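Local coordinates for protein alpha-galacturonidase (Bacillus subtilis, PDB 3FEF) that hydrolyses alpha-1,4-linked galacturonate oligomers, releasing alpha-D-galacturonate, as an NAD- and manganese-dependent family 4 glycosidase that forms a homotetramer, at residues 14-19 with 307-312; 6-11 with 59-64. One frame throughout, in Å; residues are numbered along the deposited sequence.

Contact 1 of 2, residues 14-19 with 307-312; sequences GSQGWA and QETERL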
loop_
_atom_site.group_PDB
_atom_site.type_symbol
_atom_site.label_atom_id
_atom_site.label_comp_id
_atom_site.label_asym_id
_atom_site.label_seq_id
_atom_site.Cartn_x
_atom_site.Cartn_y
_atom_site.Cartn_z
ATOM N N GLY A 14 34.315 17.019 18.878
ATOM C CA GLY A 14 34.900 17.240 20.191
ATOM C C GLY A 14 34.438 16.130 21.118
ATOM O O GLY A 14 34.798 16.094 22.296
ATOM N N SER A 15 33.636 15.222 20.567
ATOM C CA SER A 15 33.035 14.125 21.329
ATOM C C SER A 15 34.070 13.374 22.146
ATOM O O SER A 15 35.199 13.170 21.712
ATOM C CB SER A 15 32.334 13.152 20.387
ATOM O OG SER A 15 32.291 11.850 20.957
ATOM N N GLN A 16 33.676 12.970 23.343
ATOM C CA GLN A 16 34.544 12.190 24.194
ATOM C C GLN A 16 33.981 10.782 24.362
ATOM O O GLN A 16 34.439 10.029 25.222
ATOM C CB GLN A 16 34.742 12.899 25.543
ATOM C CG GLN A 16 35.716 14.087 25.455
ATOM C CD GLN A 16 35.775 14.937 26.720
ATOM O OE1 GLN A 16 36.849 15.161 27.273
ATOM N NE2 GLN A 16 34.620 15.423 27.172
ATOM N N GLY A 17 32.989 10.438 23.533
ATOM C CA GLY A 17 32.397 9.082 23.509
ATOM C C GLY A 17 32.592 8.408 22.151
ATOM O O GLY A 17 33.602 7.725 21.911
ATOM N N TRP A 18 31.637 8.618 21.248
ATOM C CA TRP A 18 31.735 8.095 19.877
ATOM C C TRP A 18 33.017 8.442 19.115
ATOM O O TRP A 18 33.580 7.577 18.462
ATOM C CB TRP A 18 30.497 8.488 19.053
ATOM C CG TRP A 18 29.253 7.872 19.620
ATOM C CD1 TRP A 18 28.280 8.496 20.349
ATOM C CD2 TRP A 18 28.885 6.491 19.547
ATOM N NE1 TRP A 18 27.312 7.583 20.711
ATOM C CE2 TRP A 18 27.663 6.349 20.230
ATOM C CE3 TRP A 18 29.456 5.369 18.939
ATOM C CZ2 TRP A 18 27.005 5.119 20.330
ATOM C CZ3 TRP A 18 28.811 4.151 19.044
ATOM C CH2 TRP A 18 27.597 4.033 19.737
ATOM N N ALA A 19 33.470 9.692 19.158
ATOM C CA ALA A 19 34.704 10.044 18.425
ATOM C C ALA A 19 35.915 9.193 18.854
ATOM O O ALA A 19 36.684 8.735 18.019
ATOM C CB ALA A 19 35.023 11.550 18.547
ATOM N N GLN A 307 39.194 15.301 32.285
ATOM C CA GLN A 307 40.479 15.092 32.944
ATOM C C GLN A 307 41.293 14.057 32.205
ATOM O O GLN A 307 42.476 14.258 31.956
ATOM C CB GLN A 307 40.282 14.648 34.395
ATOM C CG GLN A 307 39.626 15.702 35.248
ATOM C CD GLN A 307 39.307 15.201 36.645
ATOM O OE1 GLN A 307 40.188 14.714 37.360
ATOM N NE2 GLN A 307 38.042 15.318 37.042
ATOM N N GLU A 308 40.650 12.947 31.857
ATOM C CA GLU A 308 41.310 11.916 31.073
ATOM C C GLU A 308 41.863 12.495 29.771
ATOM O O GLU A 308 43.014 12.241 29.397
ATOM C CB GLU A 308 40.375 10.742 30.778
ATOM C CG GLU A 308 41.147 9.458 30.490
ATOM C CD GLU A 308 40.514 8.584 29.412
ATOM O OE1 GLU A 308 39.324 8.794 29.067
ATOM O OE2 GLU A 308 41.223 7.676 28.906
ATOM N N THR A 309 41.044 13.283 29.085
ATOM C CA THR A 309 41.499 13.955 27.868
ATOM C C THR A 309 42.761 14.809 28.104
ATOM O O THR A 309 43.702 14.780 27.304
ATOM C CB THR A 309 40.413 14.857 27.283
ATOM O OG1 THR A 309 39.322 14.054 26.796
ATOM C CG2 THR A 309 41.000 15.723 26.155
ATOM N N GLU A 310 42.778 15.579 29.185
ATOM C CA GLU A 310 43.947 16.415 29.468
ATOM C C GLU A 310 45.163 15.544 29.772
ATOM O O GLU A 310 46.299 15.921 29.493
ATOM C CB GLU A 310 43.670 17.394 30.617
ATOM C CG GLU A 310 42.646 18.484 30.282
ATOM C CD GLU A 310 42.962 19.211 28.974
ATOM O OE1 GLU A 310 44.125 19.658 28.790
ATOM O OE2 GLU A 310 42.043 19.338 28.127
ATOM N N ARG A 311 44.907 14.363 30.326
ATOM C CA ARG A 311 45.959 13.408 30.642
ATOM C C ARG A 311 46.677 12.984 29.371
ATOM O O ARG A 311 47.898 13.124 29.254
ATOM C CB ARG A 311 45.356 12.186 31.322
ATOM C CG ARG A 311 46.220 11.576 32.418
ATOM C CD ARG A 311 45.521 10.365 33.032
ATOM N NE ARG A 311 45.439 9.264 32.069
ATOM C CZ ARG A 311 44.581 8.249 32.147
ATOM N NH1 ARG A 311 43.707 8.188 33.148
ATOM N NH2 ARG A 311 44.591 7.298 31.217
ATOM N N LEU A 312 45.908 12.473 28.414
ATOM C CA LEU A 312 46.467 12.045 27.145
ATOM C C LEU A 312 47.210 13.192 26.458
ATOM O O LEU A 312 48.248 12.982 25.855
ATOM C CB LEU A 312 45.380 11.471 26.229
ATOM C CG LEU A 312 44.584 10.280 26.784
ATOM C CD1 LEU A 312 43.338 9.989 25.941
ATOM C CD2 LEU A 312 45.448 9.032 26.916
#

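Contact 2 of 2, residues 6-11 with 59-64; sequences IKIAYI and GRWRYE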
loop_
_atom_site.group_PDB
_atom_site.type_symbol
_atom_site.label_atom_id
_atom_site.label_comp_id
_atom_site.label_asym_id
_atom_site.label_seq_id
_atom_site.Cartn_x
_atom_site.Cartn_y
_atom_site.Cartn_z
ATOM N N ILE A 6 40.712 8.236 1.870
ATOM C CA ILE A 6 39.325 8.324 2.299
ATOM C C ILE A 6 39.167 9.550 3.169
ATOM O O ILE A 6 40.088 9.916 3.902
ATOM C CB ILE A 6 38.930 7.093 3.133
ATOM C CG1 ILE A 6 39.055 5.832 2.272
ATOM C CG2 ILE A 6 37.529 7.265 3.721
ATOM C CD1 ILE A 6 38.384 5.994 0.928
ATOM N N LYS A 7 38.004 10.185 3.102
ATOM C CA LYS A 7 37.777 11.364 3.925
ATOM C C LYS A 7 36.503 11.268 4.760
ATOM O O LYS A 7 35.404 11.092 4.236
ATOM C CB LYS A 7 37.775 12.628 3.068
ATOM C CG LYS A 7 37.000 13.764 3.679
ATOM C CD LYS A 7 37.885 14.911 4.110
ATOM C CE LYS A 7 37.076 16.012 4.776
ATOM N NZ LYS A 7 36.614 17.093 3.854
ATOM N N ILE A 8 36.679 11.372 6.068
ATOM C CA ILE A 8 35.582 11.308 7.006
ATOM C C ILE A 8 35.337 12.691 7.611
ATOM O O ILE A 8 36.257 13.337 8.121
ATOM C CB ILE A 8 35.908 10.318 8.122
ATOM C CG1 ILE A 8 36.089 8.904 7.560
ATOM C CG2 ILE A 8 34.813 10.319 9.189
ATOM C CD1 ILE A 8 36.659 7.903 8.599
ATOM N N ALA A 9 34.105 13.167 7.519
ATOM C CA ALA A 9 33.730 14.379 8.216
ATOM C C ALA A 9 33.100 13.942 9.528
ATOM O O ALA A 9 32.252 13.052 9.556
ATOM C CB ALA A 9 32.761 15.184 7.399
ATOM N N TYR A 10 33.532 14.542 10.625
ATOM C CA TYR A 10 32.988 14.179 11.921
ATOM C C TYR A 10 32.302 15.366 12.574
ATOM O O TYR A 10 32.975 16.292 13.015
ATOM C CB TYR A 10 34.082 13.675 12.847
ATOM C CG TYR A 10 33.498 12.873 13.963
ATOM C CD1 TYR A 10 33.661 11.509 14.005
ATOM C CD2 TYR A 10 32.707 13.470 14.930
ATOM C CE1 TYR A 10 33.100 10.756 15.006
ATOM C CE2 TYR A 10 32.143 12.726 15.935
ATOM C CZ TYR A 10 32.340 11.363 15.960
ATOM O OH TYR A 10 31.783 10.605 16.949
ATOM N N ILE A 11 30.970 15.325 12.646
ATOM C CA ILE A 11 30.185 16.372 13.283
ATOM C C ILE A 11 29.903 16.016 14.744
ATOM O O ILE A 11 29.223 15.031 15.052
ATOM C CB ILE A 11 28.873 16.621 12.527
ATOM C CG1 ILE A 11 29.171 16.924 11.064
ATOM C CG2 ILE A 11 28.097 17.755 13.182
ATOM C CD1 ILE A 11 27.959 16.959 10.179
ATOM N N GLY A 59 49.882 6.479 11.948
ATOM C CA GLY A 59 49.843 7.634 11.057
ATOM C C GLY A 59 48.885 7.281 9.931
ATOM O O GLY A 59 48.817 7.950 8.905
ATOM N N ARG A 60 48.146 6.199 10.137
ATOM C CA ARG A 60 47.141 5.737 9.205
ATOM C C ARG A 60 46.136 6.860 8.898
ATOM O O ARG A 60 45.779 7.107 7.739
ATOM C CB ARG A 60 46.431 4.532 9.832
ATOM C CG ARG A 60 45.302 3.915 9.013
ATOM C CD ARG A 60 44.710 2.700 9.743
ATOM N NE ARG A 60 45.660 1.593 9.862
ATOM C CZ ARG A 60 46.515 1.229 8.907
ATOM N NH1 ARG A 60 46.535 1.870 7.748
ATOM N NH2 ARG A 60 47.339 0.212 9.102
ATOM N N TRP A 61 45.685 7.544 9.943
ATOM C CA TRP A 61 44.721 8.612 9.776
ATOM C C TRP A 61 45.210 9.971 10.281
ATOM O O TRP A 61 45.685 10.089 11.390
ATOM C CB TRP A 61 43.391 8.223 10.427
ATOM C CG TRP A 61 42.721 7.075 9.711
ATOM C CD1 TRP A 61 42.963 5.740 9.885
ATOM C CD2 TRP A 61 41.718 7.173 8.698
ATOM N NE1 TRP A 61 42.167 5.002 9.040
ATOM C CE2 TRP A 61 41.389 5.858 8.306
ATOM C CE3 TRP A 61 41.053 8.247 8.090
ATOM C CZ2 TRP A 61 40.428 5.590 7.337
ATOM C CZ3 TRP A 61 40.104 7.981 7.137
ATOM C CH2 TRP A 61 39.799 6.663 6.764
ATOM N N ARG A 62 45.078 10.994 9.447
ATOM C CA ARG A 62 45.420 12.345 9.839
ATOM C C ARG A 62 44.163 13.102 10.268
ATOM O O ARG A 62 43.177 13.178 9.525
ATOM C CB ARG A 62 46.137 13.073 8.701
ATOM C CG ARG A 62 46.200 14.602 8.857
ATOM C CD ARG A 62 47.585 15.119 8.489
ATOM N NE ARG A 62 47.581 16.102 7.400
ATOM C CZ ARG A 62 48.687 16.659 6.892
ATOM N NH1 ARG A 62 49.886 16.328 7.373
ATOM N NH2 ARG A 62 48.604 17.550 5.900
ATOM N N TYR A 63 44.201 13.642 11.477
ATOM C CA TYR A 63 43.080 14.371 12.026
ATOM C C TYR A 63 43.324 15.862 11.919
ATOM O O TYR A 63 44.440 16.313 12.095
ATOM C CB TYR A 63 42.898 13.994 13.489
ATOM C CG TYR A 63 42.430 12.577 13.670
ATOM C CD1 TYR A 63 43.337 11.514 13.642
ATOM C CD2 TYR A 63 41.078 12.291 13.843
ATOM C CE1 TYR A 63 42.906 10.215 13.807
ATOM C CE2 TYR A 63 40.642 10.986 14.003
ATOM C CZ TYR A 63 41.557 9.961 13.982
ATOM O OH TYR A 63 41.118 8.676 14.146
ATOM N N GLU A 64 42.270 16.612 11.615
ATOM C CA GLU A 64 42.329 18.063 11.582
ATOM C C GLU A 64 41.036 18.667 12.161
ATOM O O GLU A 64 39.943 18.442 11.621
ATOM C CB GLU A 64 42.545 18.540 10.137
ATOM C CG GLU A 64 42.968 20.003 10.012
ATOM C CD GLU A 64 42.593 20.646 8.665
ATOM O OE1 GLU A 64 42.236 19.917 7.703
ATOM O OE2 GLU A 64 42.646 21.899 8.577
#

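Contact 1 of 2, residues 14-19 with 307-312
Gln16 reaches from the turn after strand 6-11 to Thr309 on helix 295-314, and this pair is the only one in direct contact and makes up nearly all of the 71 Å² buried. The backbones stay apart, with 8.1 Å between Gln16 CA and Thr309 CA, so the span is bridged by the long side chain. Its CG stands opposite the carbonyl carbon (chi1 -76°) and the chain runs extended from there, carrying the amide to the threonine hydroxyl. The two side chains meet at about a right angle.

The polar end of Gln16, modelled as OE1, comes within 2.8 Å of Thr309 OG1, although which amide atom faces the hydroxyl is uncertain. In van der Waals terms, Gln16 CG lies 3.8 Å from Thr309 OG1. The Gln16 side chain also touches Lys305 and Arg306, one turn earlier in the helix.

The clear hydrogen bonds are made within each partner's own surroundings. Thr309 OG1 bonds to the carbonyl of Lys305 in its own helix and accepts from Arg20 NH2. Within 14-19, Ser15 OG receives Gly17 N at 3.0 Å (151°), forming an ST turn, and Ala19 N at 3.0 Å and nearly straight (169°). These two bonds fix the turn just where helix 18-28 begins, with Gly17 as its N-cap.

Cutting Gln16 back to an alanine would probably open a gap beside Thr309 OG1 and leave the turn without its direct touch on 307-312. The chemistry implies a slender polar junction between the nucleotide-binding fold's glycine-rich turn and a C-terminal-domain helix, in which the threonine hydroxyl is held independently by Arg20 and Lys305.

Contact 2 of 2, residues 6-11 with 59-64
Trp61 brings the CZ3 and CH2 atoms of its six-membered ring against Ile6 and Ile8, and these three buried residues account for all 133 Å² of the contact. Trp61 contributes most, with 75 Å² shielded. The CA atoms of Ile6 and Trp61 are 9.2 Å apart, and those of Ile8 and Tyr63 9.5 Å, spacings that fit strands with another strand between them; no hydrogen bond joins the two segments.

The indole spans that interval because its CG lies opposite the carbonyl carbon (chi1 -67°), which carries the ring across to 6-11. Its atom CH2 is the shared point: Ile6 CB and Ile8 CD1 each lie 3.8 Å from Trp61 CH2. Ile6 also sets its methyl CG2 at the ring edge, in the indole plane, while the CG1 branch leads off elsewhere. Ile8 crosses the indole at about a right angle and makes its closest approach through the end of its extended chain, with CD1 3.7 Å from Trp61 CZ3. The side-chain packing is apolar, though Trp61 CZ3 also lies 3.8 Å from the backbone Ile6 O.

In the parallel Rossmann-type sheet, strand 34-39 runs between the two, and Trp61 touches Val36 of that strand and Met32 in the loop before it. Strand 78-81 adjoins 6-11 on its other side, where Ile78 and Ile80 meet Ile8. Helix 18-28 packs on the sheet beside this cluster, through Met23 and Leu26 against Tyr63 and Leu22 against Tyr10.

Contacts 1 and 2 have centres 16 Å apart and are joined by the first beta-turn-alpha unit of the Rossmann fold: strand 6-11 belongs to contact 2, and the turn leading into helix 18-28 to contact 1. They touch at Tyr10, whose OH lies 2.9 Å from Ala19 N and 3.2 Å from Trp18 CB. All of 6-11, 14-19 and 59-64 falls in the region assigned to NAD by similarity. Neither contact reaches the magnesium ion held by Cys169 and His206, at the site where manganese supports activity, but Trp18 stacks on Tyr145 and meets the ring of His170, the probable proton donor, so segment 14-19 extends from the interdomain junction to the active-site surroundings.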